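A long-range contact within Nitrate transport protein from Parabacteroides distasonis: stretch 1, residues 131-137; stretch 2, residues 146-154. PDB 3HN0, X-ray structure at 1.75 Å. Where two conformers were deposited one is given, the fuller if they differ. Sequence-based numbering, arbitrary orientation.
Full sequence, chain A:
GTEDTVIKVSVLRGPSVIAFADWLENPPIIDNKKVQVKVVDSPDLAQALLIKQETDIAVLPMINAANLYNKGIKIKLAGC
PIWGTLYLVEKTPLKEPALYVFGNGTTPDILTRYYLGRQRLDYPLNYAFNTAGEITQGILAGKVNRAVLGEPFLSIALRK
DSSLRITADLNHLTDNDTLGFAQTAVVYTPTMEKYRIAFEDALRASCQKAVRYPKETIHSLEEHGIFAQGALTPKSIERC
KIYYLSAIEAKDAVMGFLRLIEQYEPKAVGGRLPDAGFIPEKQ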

# COMPACT_ATOMS: atom_id res chain seq x y z
N THR A 131 -7.68 -8.98 24.97
CA THR A 131 -6.82 -7.82 24.82
C THR A 131 -5.39 -8.19 24.39
O THR A 131 -4.87 -9.31 24.67
CB THR A 131 -6.71 -6.95 26.09
OG1 THR A 131 -5.90 -7.60 27.08
CG2 THR A 131 -8.08 -6.59 26.68
N ALA A 132 -4.76 -7.20 23.76
CA ALA A 132 -3.39 -7.33 23.31
C ALA A 132 -2.47 -7.53 24.50
O ALA A 132 -1.55 -8.31 24.42
CB ALA A 132 -2.95 -6.11 22.45
N GLY A 133 -2.72 -6.83 25.62
CA GLY A 133 -1.90 -6.98 26.83
C GLY A 133 -1.95 -8.39 27.37
O GLY A 133 -0.94 -8.93 27.82
N GLU A 134 -3.14 -9.01 27.30
CA GLU A 134 -3.32 -10.36 27.77
C GLU A 134 -2.62 -11.39 26.89
O GLU A 134 -2.03 -12.34 27.41
CB GLU A 134 -4.79 -10.73 27.86
CG GLU A 134 -5.45 -10.07 29.13
CD GLU A 134 -6.97 -10.08 29.08
OE1 GLU A 134 -7.55 -10.21 27.99
OE2 GLU A 134 -7.60 -9.93 30.15
N ILE A 135 -2.71 -11.18 25.59
CA ILE A 135 -1.98 -11.98 24.60
C ILE A 135 -0.48 -11.89 24.84
O ILE A 135 0.21 -12.91 24.79
CB ILE A 135 -2.30 -11.59 23.15
CG1 ILE A 135 -3.73 -12.08 22.81
CG2 ILE A 135 -1.27 -12.24 22.15
CD1 ILE A 135 -4.16 -11.81 21.43
N THR A 136 0.02 -10.68 25.11
CA THR A 136 1.47 -10.49 25.34
C THR A 136 1.90 -11.32 26.54
O THR A 136 2.89 -12.04 26.52
CB THR A 136 1.80 -8.99 25.56
OG1 THR A 136 1.41 -8.24 24.38
CG2 THR A 136 3.30 -8.80 25.82
N GLN A 137 1.13 -11.21 27.62
CA GLN A 137 1.44 -11.97 28.80
C GLN A 137 1.38 -13.49 28.52
O GLN A 137 2.20 -14.24 29.02
CB GLN A 137 0.43 -11.55 29.89
CG GLN A 137 0.57 -12.28 31.11
CD GLN A 137 1.94 -12.15 31.61
OE1 GLN A 137 2.54 -11.07 31.52
NE2 GLN A 137 2.51 -13.26 32.08
N ARG A 146 1.72 -18.23 18.81
CA ARG A 146 1.40 -17.54 17.57
C ARG A 146 0.27 -16.59 17.90
O ARG A 146 -0.67 -16.99 18.59
CB ARG A 146 1.07 -18.63 16.53
CG ARG A 146 0.37 -18.26 15.27
CD ARG A 146 0.02 -19.56 14.47
NE ARG A 146 1.16 -20.05 13.70
CZ ARG A 146 1.22 -21.24 13.10
NH1 ARG A 146 0.22 -22.10 13.20
NH2 ARG A 146 2.29 -21.57 12.40
N ALA A 147 0.41 -15.33 17.46
CA ALA A 147 -0.53 -14.30 17.81
C ALA A 147 -0.47 -13.14 16.85
O ALA A 147 0.45 -13.02 16.04
CB ALA A 147 -0.25 -13.81 19.26
N VAL A 148 -1.50 -12.31 16.95
CA VAL A 148 -1.49 -11.02 16.31
C VAL A 148 -1.40 -9.93 17.36
O VAL A 148 -2.04 -10.01 18.40
CB VAL A 148 -2.70 -10.80 15.39
CG1 VAL A 148 -2.58 -11.66 14.13
CG2 VAL A 148 -3.97 -11.03 16.14
N LEU A 149 -0.58 -8.91 17.06
CA LEU A 149 -0.34 -7.77 17.97
C LEU A 149 -0.08 -6.49 17.19
O LEU A 149 0.44 -6.52 16.11
CB LEU A 149 0.88 -8.03 18.88
CG LEU A 149 0.74 -9.07 19.98
CD1 LEU A 149 2.13 -9.33 20.64
CD2 LEU A 149 -0.27 -8.73 21.04
N GLY A 150 -0.37 -5.37 17.84
CA GLY A 150 0.07 -4.04 17.43
C GLY A 150 0.88 -3.40 18.55
O GLY A 150 1.07 -4.00 19.60
N GLU A 151 1.38 -2.20 18.32
CA GLU A 151 2.28 -1.54 19.24
C GLU A 151 1.53 -0.91 20.39
O GLU A 151 0.44 -0.48 20.18
CB GLU A 151 3.05 -0.49 18.48
CG GLU A 151 3.96 -1.10 17.39
CD GLU A 151 5.13 -1.85 17.97
OE1 GLU A 151 5.30 -1.94 19.22
OE2 GLU A 151 5.90 -2.36 17.16
N PRO A 152 2.14 -0.83 21.59
CA PRO A 152 3.50 -1.17 21.99
C PRO A 152 3.67 -2.65 22.37
O PRO A 152 4.81 -3.13 22.58
CB PRO A 152 3.69 -0.30 23.24
CG PRO A 152 2.39 -0.24 23.81
CD PRO A 152 1.39 -0.24 22.72
N PHE A 153 2.56 -3.38 22.38
CA PHE A 153 2.57 -4.77 22.88
C PHE A 153 3.49 -5.63 22.02
O PHE A 153 4.19 -6.53 22.50
CB PHE A 153 1.15 -5.32 22.79
CG PHE A 153 0.18 -4.51 23.54
CD1 PHE A 153 0.16 -4.56 24.92
CD2 PHE A 153 -0.73 -3.63 22.85
CE1 PHE A 153 -0.75 -3.80 25.66
CE2 PHE A 153 -1.63 -2.87 23.58
CZ PHE A 153 -1.62 -2.94 25.00
N LEU A 154 3.44 -5.38 20.72
CA LEU A 154 4.32 -6.06 19.76
C LEU A 154 5.79 -5.93 20.17
O LEU A 154 6.52 -6.90 20.26
CB LEU A 154 4.11 -5.47 18.37
CG LEU A 154 4.93 -6.02 17.19
CD1 LEU A 154 4.85 -7.54 17.10
CD2 LEU A 154 4.46 -5.35 15.83

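No hydrogen bond joins these two stretches, although a threonine hydroxyl lies in the midst of the contact. The example illustrates a general principle: a polar group can enter an apolar interface once its own backbone has satisfied it. Thr-136, with chi1 at -60° (m), turns OG1 back along its helix to donate to Ala-132 O at 3.0 Å, the same carbonyl that accepts from Thr-136 N at 2.9 Å. Thus occupied, Thr-136 OG1 packs 3.3 Å from Phe-153 CB without needing a partner across the gap.

The remainder is hydrocarbon packing between helix 132-137 and a strand, 146-149, that runs roughly antiparallel to it, followed by the turn into the next helix. Phe-153 contributes the largest covered area. Its ring offers one face to Ala-132, whose CB sits 3.7 Å from the ring centroid and 27° off the normal, a CH-pi contact. The alanine methyl packs over the ring, with Ala-132 CB 3.4 Å from Phe-153 CD2, and Gly-133 extends the fit, its CA lying 3.6 Å from Phe-153 CE1.

Nearer the strand, Ile-135 takes over. Ile-135 CG2 reaches Ala-147 CB at 3.4 Å and Leu-149 CD2 at 3.8 Å, so the branched isoleucine packs against both a short side chain and a long one on the strand. Leu-149 leaves its backbone sideways, yet its end swings nearer: Leu-149 CD2 also lies 4.0 Å from Ala-132 CB and 3.8 Å from Thr-136 OG1, linking three helix residues. Val-148 points away, as strand alternation predicts, and its carbonyl oxygen is buried by the contact without a partner in the model.

Together the stretches bury 338 Å², both sides summed. Outside the contact, Thr-131 caps the helix, its OG1 accepting from Glu-134 N at 3.1 Å, while Glu-134, whose CA-to-CB bond points away from the other stretch, answers with Glu-134 OE1 accepting from Thr-131 N at 3.3 Å.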